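Local coordinates for protein CAMP factor (Mobiluncus curtisii, PDB 6JLC) that probably acts as a secreted pore-forming toxin that promotes lysis of red blood cells in the co-haemolytic CAMP reaction, at residues Y94-A99 and R142-T147; I152-L157 and A201-C206; H100-F105 and E136-Y141; K39-L44 and R109-V114; K187-A192 and A211-A216. All coordinates share one frame; numbering follows the deposited sequence.

Contact 1 (Y94-A99 and R142-T147); sequences YKIQKA and RDLKST
The ammonium of Lys-95 is gripped three times: by a salt bridge from NZ to Asp-143 OD1 (3.0 Å), by a hydrogen bond to Tyr-141 O and by a weak one to Ser-139 O. Its chain bends at chi2 (-68°), so that a side chain leaving away from 142-147 curls back and crosses Asp-143 obliquely, with NZ above the carboxylate plane. A lysine suits this place, being long enough to make that turn. The backbones pair on either side of it. Leu-144 N donates to Tyr-94 O at 2.8 Å, nearly along the C=O axis, and Ile-96 N donates to Arg-142 O at 3.2 Å. Ile-96 lays CD1 over the centre of the Arg-142 guanidinium, 4.2 Å above its plane, although that arginine is poorly ordered. Leu-144, branched and apolar, brings CD2 within 4.4 Å of Ile-96 CG2. Lys-95 and Asp-143 thus form the non-hydrogen-bonded pair of a single antiparallel beta bridge, which pins the linker 142-147 beside the start of helix 97-114.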
# COMPACT_ATOMS: atom_id res chain seq x y z
N TYR A 94 -11.86 -5.39 2.25
CA TYR A 94 -12.71 -6.54 2.58
C TYR A 94 -13.22 -7.27 1.35
O TYR A 94 -14.18 -8.05 1.45
CB TYR A 94 -13.89 -6.09 3.45
CG TYR A 94 -13.49 -5.88 4.89
CD1 TYR A 94 -12.93 -4.68 5.31
CD2 TYR A 94 -13.62 -6.91 5.82
CE1 TYR A 94 -12.54 -4.49 6.64
CE2 TYR A 94 -13.23 -6.72 7.16
CZ TYR A 94 -12.69 -5.51 7.55
OH TYR A 94 -12.31 -5.32 8.86
N LYS A 95 -12.63 -7.03 0.18
CA LYS A 95 -13.06 -7.77 -1.00
C LYS A 95 -12.52 -9.19 -0.97
O LYS A 95 -11.51 -9.49 -0.32
CB LYS A 95 -12.60 -7.06 -2.29
CG LYS A 95 -13.32 -5.74 -2.56
CD LYS A 95 -14.78 -5.99 -2.88
CE LYS A 95 -15.55 -4.68 -2.99
NZ LYS A 95 -17.00 -4.96 -3.20
N ILE A 96 -13.19 -10.08 -1.70
CA ILE A 96 -12.71 -11.45 -1.80
C ILE A 96 -11.30 -11.46 -2.42
O ILE A 96 -10.87 -10.51 -3.09
CB ILE A 96 -13.68 -12.31 -2.63
CG1 ILE A 96 -13.97 -11.66 -3.99
CG2 ILE A 96 -14.96 -12.57 -1.83
CD1 ILE A 96 -14.76 -12.55 -4.93
N GLN A 97 -10.58 -12.56 -2.17
CA GLN A 97 -9.19 -12.64 -2.61
C GLN A 97 -9.07 -12.52 -4.13
O GLN A 97 -8.07 -11.97 -4.63
CB GLN A 97 -8.57 -13.94 -2.10
CG GLN A 97 -7.13 -14.20 -2.53
CD GLN A 97 -6.15 -13.16 -2.01
OE1 GLN A 97 -6.44 -12.42 -1.06
NE2 GLN A 97 -4.96 -13.12 -2.61
N LYS A 98 -10.08 -12.98 -4.87
CA LYS A 98 -10.07 -12.92 -6.33
C LYS A 98 -9.89 -11.49 -6.83
O LYS A 98 -9.21 -11.26 -7.84
CB LYS A 98 -11.36 -13.52 -6.88
CG LYS A 98 -11.48 -13.62 -8.39
CD LYS A 98 -12.92 -13.95 -8.77
CE LYS A 98 -13.05 -14.55 -10.16
NZ LYS A 98 -13.08 -13.53 -11.24
N ALA A 99 -10.51 -10.52 -6.15
CA ALA A 99 -10.32 -9.12 -6.53
C ALA A 99 -8.86 -8.72 -6.44
O ALA A 99 -8.34 -8.01 -7.31
CB ALA A 99 -11.19 -8.21 -5.66
N ARG A 142 -17.81 -9.27 -4.84
CA ARG A 142 -18.39 -9.34 -3.53
C ARG A 142 -17.42 -9.23 -2.41
O ARG A 142 -16.25 -9.42 -2.57
CB ARG A 142 -19.23 -10.57 -3.35
CG ARG A 142 -18.57 -11.89 -3.55
CD ARG A 142 -19.47 -12.78 -4.41
NE ARG A 142 -18.82 -14.02 -4.81
CZ ARG A 142 -18.19 -14.83 -3.97
NH1 ARG A 142 -18.13 -14.54 -2.69
NH2 ARG A 142 -17.63 -15.93 -4.41
N ASP A 143 -17.95 -8.91 -1.26
CA ASP A 143 -17.10 -8.83 -0.08
C ASP A 143 -16.91 -10.20 0.55
O ASP A 143 -17.73 -11.12 0.37
CB ASP A 143 -17.70 -7.88 0.95
CG ASP A 143 -17.99 -6.51 0.38
OD1 ASP A 143 -17.13 -6.01 -0.39
OD2 ASP A 143 -19.05 -5.93 0.71
N LEU A 144 -15.83 -10.34 1.30
CA LEU A 144 -15.63 -11.50 2.16
C LEU A 144 -16.84 -11.69 3.07
O LEU A 144 -17.43 -10.73 3.54
CB LEU A 144 -14.38 -11.32 3.02
CG LEU A 144 -13.01 -11.33 2.32
CD1 LEU A 144 -11.92 -10.69 3.19
CD2 LEU A 144 -12.64 -12.76 1.96
N LYS A 145 -17.19 -12.95 3.32
CA LYS A 145 -18.06 -13.24 4.45
C LYS A 145 -17.23 -13.22 5.72
O LYS A 145 -16.02 -13.50 5.71
CB LYS A 145 -18.73 -14.61 4.31
CG LYS A 145 -19.65 -14.76 3.10
CD LYS A 145 -20.17 -16.19 3.03
CE LYS A 145 -21.11 -16.38 1.86
NZ LYS A 145 -20.54 -15.79 0.62
N SER A 146 -17.87 -12.89 6.84
CA SER A 146 -17.14 -12.89 8.10
C SER A 146 -16.60 -14.28 8.44
O SER A 146 -15.62 -14.38 9.19
CB SER A 146 -18.03 -12.38 9.23
OG SER A 146 -19.11 -13.26 9.44
N THR A 147 -17.18 -15.34 7.86
CA THR A 147 -16.70 -16.71 8.08
C THR A 147 -15.56 -17.11 7.15
O THR A 147 -14.97 -18.18 7.35
CB THR A 147 -17.85 -17.70 7.91
OG1 THR A 147 -18.54 -17.40 6.69
CG2 THR A 147 -18.83 -17.60 9.06

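Contact 2 (I152-L157 and A201-C206)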
# COMPACT_ATOMS: atom_id res chain seq x y z
N ILE A 152 -4.69 -11.33 3.51
CA ILE A 152 -3.60 -10.56 4.10
C ILE A 152 -4.00 -9.10 4.28
O ILE A 152 -3.46 -8.41 5.15
CB ILE A 152 -2.33 -10.68 3.23
CG1 ILE A 152 -2.58 -9.95 1.93
CG2 ILE A 152 -1.97 -12.13 2.98
CD1 ILE A 152 -1.45 -9.15 1.56
N TYR A 153 -4.96 -8.61 3.49
CA TYR A 153 -5.40 -7.23 3.64
C TYR A 153 -6.16 -7.03 4.95
O TYR A 153 -5.97 -6.01 5.63
CB TYR A 153 -6.25 -6.82 2.43
CG TYR A 153 -5.51 -7.21 1.18
CD1 TYR A 153 -4.51 -6.39 0.67
CD2 TYR A 153 -5.72 -8.44 0.57
CE1 TYR A 153 -3.78 -6.76 -0.45
CE2 TYR A 153 -4.99 -8.83 -0.54
CZ TYR A 153 -4.02 -7.98 -1.04
OH TYR A 153 -3.30 -8.36 -2.16
N VAL A 154 -6.99 -8.00 5.34
CA VAL A 154 -7.66 -7.94 6.63
C VAL A 154 -6.65 -8.12 7.76
O VAL A 154 -6.70 -7.42 8.78
CB VAL A 154 -8.79 -8.99 6.70
CG1 VAL A 154 -9.36 -9.09 8.12
CG2 VAL A 154 -9.90 -8.64 5.72
N LYS A 155 -5.74 -9.09 7.61
CA LYS A 155 -4.66 -9.28 8.58
C LYS A 155 -3.82 -8.03 8.75
O LYS A 155 -3.34 -7.74 9.86
CB LYS A 155 -3.77 -10.45 8.15
CG LYS A 155 -4.31 -11.83 8.52
CD LYS A 155 -4.33 -12.03 10.03
CE LYS A 155 -4.83 -13.42 10.44
NZ LYS A 155 -3.79 -14.45 10.16
N ASP A 156 -3.62 -7.26 7.67
CA ASP A 156 -2.86 -6.02 7.79
C ASP A 156 -3.61 -4.98 8.62
O ASP A 156 -2.98 -4.20 9.33
CB ASP A 156 -2.50 -5.48 6.41
CG ASP A 156 -1.47 -6.36 5.68
OD1 ASP A 156 -0.70 -7.08 6.36
OD2 ASP A 156 -1.42 -6.35 4.43
N LEU A 157 -4.95 -4.96 8.54
CA LEU A 157 -5.72 -4.06 9.41
C LEU A 157 -5.55 -4.44 10.88
O LEU A 157 -5.43 -3.56 11.75
CB LEU A 157 -7.19 -4.09 9.01
CG LEU A 157 -8.11 -3.07 9.69
CD1 LEU A 157 -7.72 -1.65 9.33
CD2 LEU A 157 -9.58 -3.33 9.33
N ALA A 201 -7.23 -17.94 10.68
CA ALA A 201 -8.13 -17.00 11.33
C ALA A 201 -9.15 -16.47 10.33
O ALA A 201 -8.82 -16.16 9.19
CB ALA A 201 -7.34 -15.83 11.93
N THR A 202 -10.40 -16.38 10.77
CA THR A 202 -11.45 -15.83 9.93
C THR A 202 -11.45 -14.31 9.98
O THR A 202 -10.87 -13.69 10.88
CB THR A 202 -12.83 -16.32 10.37
OG1 THR A 202 -13.06 -15.88 11.72
CG2 THR A 202 -12.93 -17.84 10.28
N VAL A 203 -12.12 -13.71 8.99
CA VAL A 203 -12.36 -12.27 9.02
C VAL A 203 -12.94 -11.87 10.37
O VAL A 203 -12.47 -10.93 11.01
CB VAL A 203 -13.29 -11.86 7.86
CG1 VAL A 203 -13.72 -10.40 8.01
CG2 VAL A 203 -12.58 -12.11 6.53
N ALA A 204 -13.96 -12.60 10.82
CA ALA A 204 -14.62 -12.26 12.08
C ALA A 204 -13.65 -12.33 13.26
O ALA A 204 -13.74 -11.51 14.18
CB ALA A 204 -15.80 -13.19 12.32
N GLU A 205 -12.76 -13.32 13.26
CA GLU A 205 -11.80 -13.40 14.36
C GLU A 205 -10.86 -12.19 14.36
O GLU A 205 -10.47 -11.70 15.42
CB GLU A 205 -10.98 -14.70 14.28
CG GLU A 205 -11.73 -15.97 14.65
CD GLU A 205 -10.89 -17.22 14.42
OE1 GLU A 205 -10.68 -17.60 13.25
OE2 GLU A 205 -10.42 -17.82 15.41
N CYS A 206 -10.48 -11.71 13.17
CA CYS A 206 -9.62 -10.53 13.10
C CYS A 206 -10.36 -9.28 13.55
O CYS A 206 -9.83 -8.49 14.34
CB CYS A 206 -9.08 -10.37 11.68
SG CYS A 206 -7.95 -11.70 11.17
O HOH W 1 -6.12 -15.75 8.27
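The ring of Tyr-153 lies between Ile-152 CG1, 3.6 Å above one face and offset toward the rim, and the stacked imidazole of His-100 on the other face; Trp-37 meets it at about 45°. This ring takes no part in the meeting with 201-206, where the flat group is the carboxylate of Glu-205. Glu-205 OE1 takes Thr-202 N on its anti lone pair at 2.8 Å, while Thr-202 OG1 accepts from Glu-205 N at 3.0 Å. These reciprocal bonds make a capping box at the start of helix 203-222, natural for threonine with glutamate three residues on. Across the segments, apolar groups meet one another and a thiol. Val-154 sets CG1 against Cys-206 CB (3.8 Å) and, more loosely, CG2 near Val-203 CG2. Lys-155, bent at chi2 and chi4, runs its methylenes past the small Cys-206 and Ala-201, with CE 3.6 Å from Cys-206 SG and 3.8 Å from Ala-201 CB. Its NZ is bound by Trp-196 O and Lys-198 O, and weakly by a water that probably also donates to Ala-201 O. With no direct hydrogen bond across, the contact rests on packing, and the lysine probably brings favourable charge to the carbonyls ending helix 179-197.

Contact 3 (H100-F105 and E136-Y141)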
# COMPACT_ATOMS: atom_id res chain seq x y z
N HIS A 100 -8.17 -9.16 -5.39
CA HIS A 100 -6.79 -8.75 -5.18
C HIS A 100 -5.82 -9.49 -6.10
O HIS A 100 -4.80 -8.92 -6.50
CB HIS A 100 -6.40 -8.98 -3.73
CG HIS A 100 -7.12 -8.08 -2.78
ND1 HIS A 100 -8.25 -8.49 -2.09
CD2 HIS A 100 -6.92 -6.79 -2.44
CE1 HIS A 100 -8.69 -7.48 -1.35
NE2 HIS A 100 -7.89 -6.44 -1.54
N VAL A 101 -6.10 -10.75 -6.40
CA VAL A 101 -5.27 -11.47 -7.36
C VAL A 101 -5.31 -10.78 -8.72
O VAL A 101 -4.28 -10.55 -9.36
CB VAL A 101 -5.70 -12.94 -7.45
CG1 VAL A 101 -5.00 -13.62 -8.62
CG2 VAL A 101 -5.39 -13.65 -6.14
N GLU A 102 -6.52 -10.41 -9.16
CA GLU A 102 -6.68 -9.79 -10.47
C GLU A 102 -6.06 -8.39 -10.50
O GLU A 102 -5.34 -8.05 -11.45
CB GLU A 102 -8.16 -9.75 -10.85
CG GLU A 102 -8.75 -11.15 -11.01
CD GLU A 102 -10.17 -11.17 -11.56
OE1 GLU A 102 -10.70 -10.10 -11.94
OE2 GLU A 102 -10.75 -12.27 -11.62
N LEU A 103 -6.32 -7.57 -9.48
CA LEU A 103 -5.70 -6.24 -9.46
C LEU A 103 -4.19 -6.35 -9.29
O LEU A 103 -3.43 -5.59 -9.92
CB LEU A 103 -6.33 -5.37 -8.37
CG LEU A 103 -6.09 -3.85 -8.45
CD1 LEU A 103 -6.48 -3.28 -9.80
CD2 LEU A 103 -6.88 -3.18 -7.39
N GLY A 104 -3.72 -7.30 -8.48
CA GLY A 104 -2.28 -7.46 -8.34
C GLY A 104 -1.62 -7.87 -9.64
O GLY A 104 -0.52 -7.41 -9.97
N PHE A 105 -2.27 -8.74 -10.40
CA PHE A 105 -1.74 -9.15 -11.69
C PHE A 105 -1.66 -7.96 -12.65
O PHE A 105 -0.66 -7.78 -13.34
CB PHE A 105 -2.63 -10.23 -12.27
CG PHE A 105 -2.05 -10.90 -13.50
CD1 PHE A 105 -0.78 -11.46 -13.47
CD2 PHE A 105 -2.78 -10.96 -14.67
CE1 PHE A 105 -0.25 -12.09 -14.59
CE2 PHE A 105 -2.26 -11.60 -15.80
CZ PHE A 105 -1.00 -12.16 -15.75
N GLU A 136 -12.02 -0.91 -11.77
CA GLU A 136 -13.47 -0.76 -11.86
C GLU A 136 -14.17 -2.11 -11.80
O GLU A 136 -15.19 -2.26 -11.12
CB GLU A 136 -13.85 -0.01 -13.13
CG GLU A 136 -15.33 0.31 -13.20
CD GLU A 136 -15.77 0.79 -14.56
OE1 GLU A 136 -15.74 2.02 -14.80
OE2 GLU A 136 -16.15 -0.05 -15.40
N ARG A 137 -13.61 -3.13 -12.47
CA ARG A 137 -14.24 -4.45 -12.45
C ARG A 137 -14.25 -5.06 -11.05
O ARG A 137 -15.29 -5.47 -10.54
CB ARG A 137 -13.54 -5.39 -13.42
CG ARG A 137 -14.17 -6.78 -13.47
CD ARG A 137 -13.27 -7.79 -14.16
NE ARG A 137 -12.31 -7.14 -15.04
CZ ARG A 137 -11.00 -7.33 -14.97
NH1 ARG A 137 -10.49 -8.18 -14.08
NH2 ARG A 137 -10.20 -6.68 -15.81
N VAL A 138 -13.07 -5.14 -10.41
CA VAL A 138 -13.01 -5.88 -9.15
C VAL A 138 -13.67 -5.09 -8.02
O VAL A 138 -13.95 -5.68 -6.97
CB VAL A 138 -11.56 -6.25 -8.78
CG1 VAL A 138 -10.89 -6.96 -9.97
CG2 VAL A 138 -10.78 -5.00 -8.36
N SER A 139 -13.91 -3.79 -8.21
CA SER A 139 -14.60 -3.00 -7.20
C SER A 139 -16.02 -3.49 -6.98
O SER A 139 -16.58 -3.29 -5.90
CB SER A 139 -14.65 -1.53 -7.61
OG SER A 139 -13.40 -0.92 -7.38
N THR A 140 -16.61 -4.12 -7.98
CA THR A 140 -17.95 -4.67 -7.90
C THR A 140 -17.96 -6.12 -7.43
O THR A 140 -19.04 -6.71 -7.34
CB THR A 140 -18.64 -4.59 -9.28
OG1 THR A 140 -18.20 -5.70 -10.08
CG2 THR A 140 -18.30 -3.29 -9.99
N TYR A 141 -16.80 -6.71 -7.16
CA TYR A 141 -16.80 -8.08 -6.66
C TYR A 141 -17.39 -8.12 -5.26
O TYR A 141 -17.47 -7.11 -4.56
CB TYR A 141 -15.38 -8.66 -6.64
CG TYR A 141 -14.83 -9.05 -8.01
CD1 TYR A 141 -15.54 -8.80 -9.17
CD2 TYR A 141 -13.58 -9.66 -8.11
CE1 TYR A 141 -15.01 -9.15 -10.41
CE2 TYR A 141 -13.05 -10.01 -9.34
CZ TYR A 141 -13.76 -9.76 -10.48
OH TYR A 141 -13.23 -10.11 -11.70
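Glu-102 OE1 receives two donors, Tyr-141 OH at 2.5 Å and Arg-137 NH1 at 2.9 Å, both from above the carboxylate plane. The phenol reaches it end-on through a very short bond. Ring and carboxylate planes are 85° apart, and Glu-102 CD lies at the ring edge, in the plane of the ring. The guanidinium holds OE1 within its own plane, but the bond is bent (131° at the hydrogen). Glutamate fits because its chain, extended beyond CG, spans the gap; its other oxygen, OE2, pairs with Lys-98, and the two cations probably keep the carboxylate ionised. A second shell sets the donors. Tyr-141 N bonds to Val-138 O, folding the chain back so that Val-138 CA lies 3.7 Å above the ring centre. The compact, branched Val-138 also borders the carboxylate, with CG1 3.7 Å from Glu-102 OE1 and CG2 4.4 Å from Leu-103 CD2. Leu-103 reaches on to Thr-84 and Ser-88, so helix 97-114 meets both the end of helix 121-139 and helix 68-91 here.

Contact 4 (K39-L44 and R109-V114); sequences KEFDKL and RAIMRV
Within the five-helix bundle that opens this chain, the C-terminal, CAMP-factor-family part of a longer protein, the start of helix 41-59 packs against the end of helix 97-114, and Ile-111 is the side chain on which this packing turns. It points at 39-44 and takes the largest share of the buried surface. Ile-111 CG2, anti to the backbone N, presses into the first turn, 3.5 Å from Glu-40 O and 3.8 Å from Leu-44 CB, with Lys-43 CG at the flank. The other branch, CG1 and CD1, runs across Leu-44 at about a right angle; Ile-111 CD1 lies 3.9 Å from Leu-44 CD2 and also meets Phe-41 CD1 at the ring edge, 4.1 Å away. A beta-branched isoleucine suits this place because two arms leaving CB cover the first turn and its leucine over a broad area. Phe-41 and Leu-44 carry the apolar layer on to Leu-25 of helix 8-31. Toward solvent the pairing changes character. Met-112, bent at chi2 and chi3, crosses Lys-43 at about a right angle, so SD rests 3.8 Å from Lys-43 CD and the methyl CE lies 3.5 Å from Lys-43 NZ. Flexible, unbranched chains suit such a margin, since they can lie against each other and still carry a charge. Deeper in, the last touch is Leu-44 CD1 on Val-114 CG1, at 4.2 Å.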
# COMPACT_ATOMS: atom_id res chain seq x y z
N LYS A 39 4.63 -7.60 -5.58
CA LYS A 39 5.62 -8.58 -6.02
C LYS A 39 6.83 -7.93 -6.68
O LYS A 39 7.97 -8.31 -6.40
CB LYS A 39 4.95 -9.58 -6.97
CG LYS A 39 5.84 -10.76 -7.36
CD LYS A 39 5.12 -11.66 -8.35
CE LYS A 39 6.00 -12.83 -8.77
NZ LYS A 39 5.29 -13.74 -9.72
N GLU A 40 6.61 -6.93 -7.54
CA GLU A 40 7.69 -6.33 -8.32
C GLU A 40 7.96 -4.87 -7.95
O GLU A 40 8.40 -4.08 -8.78
CB GLU A 40 7.39 -6.46 -9.81
CG GLU A 40 7.27 -7.91 -10.32
CD GLU A 40 8.60 -8.65 -10.36
OE1 GLU A 40 9.66 -7.98 -10.42
OE2 GLU A 40 8.59 -9.90 -10.32
N PHE A 41 7.72 -4.50 -6.69
CA PHE A 41 7.94 -3.10 -6.30
C PHE A 41 9.41 -2.69 -6.45
O PHE A 41 9.69 -1.54 -6.78
CB PHE A 41 7.45 -2.85 -4.87
CG PHE A 41 5.99 -2.44 -4.77
CD1 PHE A 41 5.10 -2.67 -5.81
CD2 PHE A 41 5.50 -1.82 -3.61
CE1 PHE A 41 3.75 -2.29 -5.71
CE2 PHE A 41 4.16 -1.44 -3.51
CZ PHE A 41 3.28 -1.68 -4.56
N ASP A 42 10.34 -3.63 -6.26
CA ASP A 42 11.77 -3.31 -6.42
C ASP A 42 12.08 -2.85 -7.84
O ASP A 42 12.76 -1.83 -8.05
CB ASP A 42 12.62 -4.53 -6.06
CG ASP A 42 12.71 -4.76 -4.57
OD1 ASP A 42 12.53 -3.80 -3.80
OD2 ASP A 42 12.97 -5.92 -4.17
N LYS A 43 11.60 -3.59 -8.83
CA LYS A 43 11.76 -3.19 -10.23
C LYS A 43 11.11 -1.84 -10.50
O LYS A 43 11.67 -0.99 -11.20
CB LYS A 43 11.17 -4.27 -11.13
CG LYS A 43 11.06 -3.88 -12.58
CD LYS A 43 10.65 -5.08 -13.42
CE LYS A 43 11.78 -6.07 -13.52
NZ LYS A 43 11.81 -6.66 -14.88
N LEU A 44 9.91 -1.62 -9.94
CA LEU A 44 9.21 -0.35 -10.14
C LEU A 44 10.03 0.83 -9.62
O LEU A 44 10.16 1.86 -10.29
CB LEU A 44 7.86 -0.41 -9.43
CG LEU A 44 7.00 0.86 -9.51
CD1 LEU A 44 6.83 1.33 -10.95
CD2 LEU A 44 5.63 0.61 -8.85
N ARG A 109 1.82 -6.67 -14.24
CA ARG A 109 2.02 -6.52 -15.68
C ARG A 109 2.41 -5.10 -16.03
O ARG A 109 3.27 -4.88 -16.88
CB ARG A 109 0.75 -6.91 -16.44
CG ARG A 109 0.45 -8.41 -16.44
CD ARG A 109 -0.71 -8.72 -17.41
NE ARG A 109 -0.38 -8.34 -18.79
CZ ARG A 109 -1.14 -7.57 -19.56
NH1 ARG A 109 -2.29 -7.07 -19.11
NH2 ARG A 109 -0.75 -7.30 -20.80
N ALA A 110 1.77 -4.11 -15.38
CA ALA A 110 2.10 -2.71 -15.63
C ALA A 110 3.54 -2.40 -15.24
O ALA A 110 4.25 -1.67 -15.94
CB ALA A 110 1.14 -1.78 -14.87
N ILE A 111 4.00 -2.95 -14.10
CA ILE A 111 5.39 -2.72 -13.68
C ILE A 111 6.35 -3.37 -14.67
O ILE A 111 7.40 -2.80 -15.02
CB ILE A 111 5.62 -3.26 -12.26
CG1 ILE A 111 4.85 -2.42 -11.23
CG2 ILE A 111 7.12 -3.23 -11.92
CD1 ILE A 111 4.77 -3.08 -9.86
N MET A 112 6.06 -4.61 -15.08
CA MET A 112 6.93 -5.26 -16.05
C MET A 112 7.02 -4.45 -17.34
O MET A 112 8.10 -4.30 -17.91
CB MET A 112 6.44 -6.69 -16.34
CG MET A 112 6.41 -7.61 -15.12
SD MET A 112 8.03 -7.75 -14.32
CE MET A 112 8.96 -8.59 -15.60
N ARG A 113 5.89 -3.90 -17.79
CA ARG A 113 5.90 -3.10 -19.02
C ARG A 113 6.67 -1.80 -18.83
O ARG A 113 7.48 -1.42 -19.69
CB ARG A 113 4.47 -2.82 -19.49
CG ARG A 113 4.37 -2.32 -20.94
CD ARG A 113 4.92 -3.35 -21.92
NE ARG A 113 3.95 -4.43 -22.12
CZ ARG A 113 4.18 -5.54 -22.82
NH1 ARG A 113 5.35 -5.75 -23.42
NH2 ARG A 113 3.22 -6.47 -22.92
N VAL A 114 6.42 -1.08 -17.73
CA VAL A 114 7.08 0.22 -17.60
C VAL A 114 8.60 0.07 -17.48
O VAL A 114 9.34 1.00 -17.83
CB VAL A 114 6.46 1.01 -16.43
CG1 VAL A 114 7.04 0.58 -15.10
CG2 VAL A 114 6.64 2.53 -16.65

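Contact 5 (K187-A192 and A211-A216)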
# COMPACT_ATOMS: atom_id res chain seq x y z
N LYS A 187 -1.17 -8.20 27.90
CA LYS A 187 -1.84 -9.49 27.73
C LYS A 187 -2.89 -9.43 26.63
O LYS A 187 -3.04 -10.37 25.85
CB LYS A 187 -2.48 -9.92 29.06
CG LYS A 187 -1.47 -10.25 30.14
CD LYS A 187 -2.13 -10.28 31.52
CE LYS A 187 -1.36 -11.16 32.49
NZ LYS A 187 0.10 -10.91 32.44
N GLU A 188 -3.61 -8.31 26.53
CA GLU A 188 -4.61 -8.20 25.47
C GLU A 188 -3.95 -8.03 24.11
O GLU A 188 -4.45 -8.54 23.10
CB GLU A 188 -5.55 -7.05 25.76
CG GLU A 188 -6.33 -7.23 27.05
CD GLU A 188 -7.47 -8.23 26.92
OE1 GLU A 188 -7.77 -8.64 25.77
OE2 GLU A 188 -8.06 -8.60 27.96
N ILE A 189 -2.83 -7.30 24.06
CA ILE A 189 -2.06 -7.21 22.82
C ILE A 189 -1.63 -8.60 22.36
O ILE A 189 -1.75 -8.95 21.18
CB ILE A 189 -0.85 -6.28 23.02
CG1 ILE A 189 -1.31 -4.85 23.30
CG2 ILE A 189 0.06 -6.32 21.79
CD1 ILE A 189 -0.14 -3.94 23.69
N THR A 190 -1.15 -9.41 23.31
CA THR A 190 -0.71 -10.76 22.96
C THR A 190 -1.85 -11.58 22.36
O THR A 190 -1.64 -12.34 21.41
CB THR A 190 -0.13 -11.45 24.19
OG1 THR A 190 1.12 -10.84 24.53
CG2 THR A 190 0.09 -12.94 23.92
N LYS A 191 -3.06 -11.45 22.91
CA LYS A 191 -4.20 -12.16 22.34
C LYS A 191 -4.41 -11.78 20.89
O LYS A 191 -4.66 -12.64 20.03
CB LYS A 191 -5.45 -11.88 23.16
CG LYS A 191 -5.32 -12.23 24.63
CD LYS A 191 -6.63 -12.00 25.39
CE LYS A 191 -6.41 -11.98 26.90
NZ LYS A 191 -7.65 -11.66 27.65
N ALA A 192 -4.31 -10.49 20.57
CA ALA A 192 -4.44 -10.06 19.18
C ALA A 192 -3.31 -10.59 18.32
O ALA A 192 -3.53 -10.99 17.16
CB ALA A 192 -4.51 -8.53 19.11
N ALA A 211 -11.51 -5.14 17.84
CA ALA A 211 -12.44 -4.52 18.78
C ALA A 211 -12.01 -4.73 20.23
O ALA A 211 -12.07 -3.80 21.04
CB ALA A 211 -13.86 -5.03 18.55
N LYS A 212 -11.54 -5.94 20.57
CA LYS A 212 -11.10 -6.20 21.95
C LYS A 212 -9.87 -5.36 22.30
O LYS A 212 -9.72 -4.90 23.45
CB LYS A 212 -10.77 -7.68 22.15
CG LYS A 212 -11.93 -8.64 22.00
CD LYS A 212 -11.44 -10.09 22.16
CE LYS A 212 -12.18 -11.06 21.24
NZ LYS A 212 -11.24 -11.78 20.31
N LEU A 213 -8.98 -5.16 21.33
CA LEU A 213 -7.78 -4.37 21.55
C LEU A 213 -8.13 -2.91 21.81
O LEU A 213 -7.56 -2.28 22.71
CB LEU A 213 -6.86 -4.51 20.34
CG LEU A 213 -5.36 -4.33 20.44
CD1 LEU A 213 -4.78 -5.01 21.69
CD2 LEU A 213 -4.74 -4.86 19.16
N ASN A 214 -9.07 -2.36 21.05
CA ASN A 214 -9.49 -0.98 21.29
C ASN A 214 -10.12 -0.82 22.66
O ASN A 214 -9.87 0.17 23.37
CB ASN A 214 -10.44 -0.53 20.18
CG ASN A 214 -9.74 -0.44 18.83
OD1 ASN A 214 -8.53 -0.20 18.76
ND2 ASN A 214 -10.50 -0.62 17.75
N THR A 215 -10.93 -1.80 23.08
CA THR A 215 -11.53 -1.76 24.41
C THR A 215 -10.48 -1.88 25.50
O THR A 215 -10.56 -1.21 26.53
CB THR A 215 -12.58 -2.86 24.54
OG1 THR A 215 -13.62 -2.63 23.58
CG2 THR A 215 -13.18 -2.87 25.95
N ALA A 216 -9.47 -2.74 25.29
CA ALA A 216 -8.40 -2.88 26.27
C ALA A 216 -7.59 -1.60 26.40
O ALA A 216 -7.21 -1.21 27.51
CB ALA A 216 -7.50 -4.06 25.90
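Helices 179-197 and 203-222 are two members of the antiparallel three-helix bundle that closes the chain; the axes of the two segments approach to 9.4 Å and run at 169° to each other. Glu-188 comes first: CB and CG both sit 3.6 Å from Ala-216 CB, and the bend at chi2 (-76°) lets the carboxylate swing aside. There Glu-188 OE2 pairs with Lys-191 NZ at 3.1 Å, one turn on, so glutamate supplies methylenes to the interface and a charge to its margin. Ile-189 sets CG1 against Leu-213 CD1 (3.8 Å) and continues onto Thr-165 and Arg-169 of helix 152-173; an acetate, probably from the crystallisation liquor, lies about 3 Å from this side chain. Ala-192, too small to push the helices apart, ends the walk and also touches Ile-162. Leu-213 answers with both methyls, its CG anti to the backbone N. Leu-213 CD1 reaches over the turn to Ile-189 CA at 3.7 Å, while Leu-213 CD2 rests 3.7 Å from Ala-192 CB.

In the fold
Contacts 3 and 4 follow one another along helix 97-114, their centres about 17 Å apart, inside the five-helix bundle formed by helices 8-31 to 121-139. Contacts 2 and 5 share helix 203-222 in the three-helix bundle, about 14 Å between centres. Contact 1 lies at the junction, about 11 Å between centres from both contact 2 and contact 3. It touches contact 3 through Lys-95 NZ on Tyr-141 O (2.6 Å) and contact 2 through Ser-146 O and Ala-204 N (2.9 Å). Contacts 2 and 3 also touch, Tyr-153 CE2 lying 3.2 Å from His-100 CG. Contacts 4 and 5 occupy opposite sides of the chain's centre, about 38 Å between centres.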